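Local coordinates for protein TetR-family transcriptional regulator (Streptomyces coelicolor, PDB 2G7L) that probably binds operator DNA as a homodimer through its N-terminal helix-turn-helix domain and regulates transcription, at the interface of chains A and B. Numbering follows the deposited sequence. Chains: chain A/B, TetR-family transcriptional regulator.

The interface of chains A and B. Residues chain A 200-201, 203, 209, 212; chain B 147, 150-151.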
ATOM      1  N   LEU A 200       8.535  19.854  -6.851  1.00 55.96           N
ATOM      2  CA  LEU A 200       7.876  19.314  -5.645  1.00 55.95           C
ATOM      3  C   LEU A 200       7.194  17.961  -5.877  1.00 54.00           C
ATOM      4  O   LEU A 200       7.057  17.172  -4.935  1.00 54.81           O
ATOM      5  CB  LEU A 200       6.870  20.317  -5.018  1.00 56.31           C
ATOM      6  CG  LEU A 200       7.420  21.386  -4.073  1.00 60.55           C
ATOM      7  CD1 LEU A 200       6.292  22.255  -3.543  1.00 62.63           C
ATOM      8  CD2 LEU A 200       8.204  20.798  -2.915  1.00 63.26           C
ATOM      9  N   LEU A 201       6.758  17.697  -7.107  1.00 52.38           N
ATOM     10  CA  LEU A 201       6.096  16.440  -7.436  1.00 51.71           C
ATOM     11  C   LEU A 201       7.030  15.239  -7.067  1.00 52.46           C
ATOM     12  O   LEU A 201       6.584  14.171  -6.652  1.00 50.32           O
ATOM     13  CB  LEU A 201       5.741  16.447  -8.903  1.00 51.34           C
ATOM     14  CG  LEU A 201       4.977  15.281  -9.510  1.00 52.22           C
ATOM     15  CD1 LEU A 201       3.799  15.050  -8.618  1.00 55.38           C
ATOM     16  CD2 LEU A 201       4.545  15.558 -10.952  1.00 49.57           C
ATOM     17  N   ALA A 203       9.956  15.909  -4.942  1.00 56.37           N
ATOM     18  CA  ALA A 203      10.736  16.291  -3.753  1.00 56.10           C
ATOM     19  C   ALA A 203      10.264  15.758  -2.369  1.00 55.91           C
ATOM     20  O   ALA A 203       9.105  15.285  -2.187  1.00 55.05           O
ATOM     21  CB  ALA A 203      10.968  17.819  -3.723  1.00 56.87           C
ATOM     22  N   ARG A 209       7.414  13.236   3.719  1.00 51.37           N
ATOM     23  CA  ARG A 209       6.145  12.850   3.130  1.00 50.36           C
ATOM     24  C   ARG A 209       5.241  12.222   4.158  1.00 49.77           C
ATOM     25  O   ARG A 209       4.047  12.386   4.129  1.00 50.39           O
ATOM     26  CB  ARG A 209       6.398  11.890   1.957  1.00 49.93           C
ATOM     27  CG  ARG A 209       7.251  12.515   0.771  1.00 50.89           C
ATOM     28  CD  ARG A 209       6.360  13.347  -0.088  1.00 49.67           C
ATOM     29  NE  ARG A 209       6.961  13.762  -1.351  1.00 47.65           N
ATOM     30  CZ  ARG A 209       6.374  13.605  -2.523  1.00 46.42           C
ATOM     31  NH1 ARG A 209       7.027  13.981  -3.611  1.00 46.22           N
ATOM     32  NH2 ARG A 209       5.141  13.057  -2.607  1.00 42.68           N
ATOM     33  N   TRP A 212       3.886  14.887   6.603  1.00 47.96           N
ATOM     34  CA  TRP A 212       2.734  15.466   5.895  1.00 46.41           C
ATOM     35  C   TRP A 212       1.532  14.522   5.784  1.00 45.19           C
ATOM     36  O   TRP A 212       0.436  14.933   6.073  1.00 41.98           O
ATOM     37  CB  TRP A 212       3.167  15.970   4.481  1.00 46.14           C
ATOM     38  CG  TRP A 212       2.102  16.769   3.819  1.00 47.10           C
ATOM     39  CD1 TRP A 212       1.667  18.008   4.193  1.00 46.60           C
ATOM     40  CD2 TRP A 212       1.292  16.382   2.686  1.00 46.04           C
ATOM     41  NE1 TRP A 212       0.655  18.418   3.382  1.00 47.44           N
ATOM     42  CE2 TRP A 212       0.404  17.463   2.434  1.00 46.68           C
ATOM     43  CE3 TRP A 212       1.234  15.230   1.863  1.00 44.01           C
ATOM     44  CZ2 TRP A 212      -0.537  17.443   1.401  1.00 44.73           C
ATOM     45  CZ3 TRP A 212       0.274  15.185   0.868  1.00 46.87           C
ATOM     46  CH2 TRP A 212      -0.581  16.311   0.614  1.00 46.20           C
TER
ATOM     47  N   TRP B 147       2.169  16.793  -3.765  1.00 42.36           N
ATOM     48  CA  TRP B 147       2.213  15.691  -2.804  1.00 41.32           C
ATOM     49  C   TRP B 147       0.872  14.978  -2.702  1.00 42.59           C
ATOM     50  O   TRP B 147       0.807  13.760  -2.459  1.00 41.22           O
ATOM     51  CB  TRP B 147       2.727  16.187  -1.457  1.00 42.37           C
ATOM     52  CG  TRP B 147       4.189  16.574  -1.465  1.00 39.73           C
ATOM     53  CD1 TRP B 147       4.945  16.853  -2.539  1.00 43.46           C
ATOM     54  CD2 TRP B 147       5.048  16.727  -0.315  1.00 41.59           C
ATOM     55  NE1 TRP B 147       6.257  17.226  -2.138  1.00 42.40           N
ATOM     56  CE2 TRP B 147       6.314  17.150  -0.774  1.00 42.10           C
ATOM     57  CE3 TRP B 147       4.867  16.520   1.058  1.00 41.16           C
ATOM     58  CZ2 TRP B 147       7.408  17.370   0.100  1.00 44.81           C
ATOM     59  CZ3 TRP B 147       5.923  16.760   1.907  1.00 43.40           C
ATOM     60  CH2 TRP B 147       7.172  17.181   1.434  1.00 44.33           C
ATOM     61  N   ASP B 150       0.263  11.987  -5.522  1.00 41.95           N
ATOM     62  CA  ASP B 150       1.003  10.817  -5.005  1.00 44.48           C
ATOM     63  C   ASP B 150       0.206  10.042  -3.939  1.00 43.08           C
ATOM     64  O   ASP B 150      -0.002   8.812  -4.036  1.00 42.73           O
ATOM     65  CB  ASP B 150       2.323  11.322  -4.414  1.00 46.78           C
ATOM     66  CG  ASP B 150       3.472  11.331  -5.450  1.00 56.14           C
ATOM     67  OD1 ASP B 150       3.191  11.540  -6.670  1.00 60.74           O
ATOM     68  OD2 ASP B 150       4.661  11.108  -5.046  1.00 63.21           O
ATOM     69  N   LYS B 151      -0.346  10.769  -2.959  1.00 44.47           N
ATOM     70  CA  LYS B 151      -1.161  10.168  -1.898  1.00 43.52           C
ATOM     71  C   LYS B 151      -2.443   9.592  -2.390  1.00 42.46           C
ATOM     72  O   LYS B 151      -2.815   8.513  -1.961  1.00 40.91           O
ATOM     73  CB  LYS B 151      -1.459  11.194  -0.769  1.00 45.84           C
ATOM     74  CG  LYS B 151      -0.274  11.262   0.201  1.00 50.59           C
ATOM     75  CD  LYS B 151       0.616  12.505   0.096  1.00 57.75           C
ATOM     76  CE  LYS B 151       2.225  12.244   0.346  1.00 56.60           C
ATOM     77  NZ  LYS B 151       2.924  12.466  -1.032  1.00 43.96           N
TER
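A:Arg209 lies flat on the indole of B:Trp147, its guanidinium turned 7° from the ring plane, in a patch where the C-terminal domains of two TetR-family subunits meet. The family commonly dimerises through this domain, and the two-fold symmetry of the interface repeats the patch with the chains exchanged. The stack is the tightly packed part: A:Arg209 NE sits 3.5 Å from the centroid of the five-membered ring of B:Trp147, a cation-pi contact, while the CD methylene covers the six-membered ring. Arginine suits the place because a flat cation can lie on an aromatic face and still bond around its rim. The rim is used by its own chain: A:Arg209 NE and NH1 converge on the carbonyl oxygen A:Ala203 O, NE at 2.8 Å, and NH1 also reaches A:Leu201 O from above that carbonyl's plane. These bonds to the stretch preceding helix 206-223 restrain the guanidinium's rotation; the bend at chi2 brings it down onto the indole.

Tryptophan suits position B:Trp147 because it joins a broad face for the cation to an N-H at its edge. Its indole NE1 makes a weak hydrogen bond to A:Leu200 O, 2.9 Å away but well off straight. A:Trp212, with CG anti to its backbone N (chi1 -170°), offers a broad flat six-membered ring to the methylene B:Trp147 CB, which rests over that face, 3.9 Å from the centroid.

The looser side lies at A:Arg209 NH2. A salt bridge from A:Arg209 NH2 to B:Asp150 OD2 spans 3.2 Å, with a poorly aligned hydrogen bond and the carboxylate tilted 32° from the guanidinium. Aspartate supplies the negative charge, which would offset some of the positive charge gathered by A:Arg209 and B:Lys151. Lysine is long and flexible enough to curl back on its own helix, as modelled with B:Lys151 NZ 2.9 Å from the carbonyl oxygen B:Trp147 O, but its tip and CD press implausibly on A:Arg209 and A:Trp212, so its exact placement is doubtful.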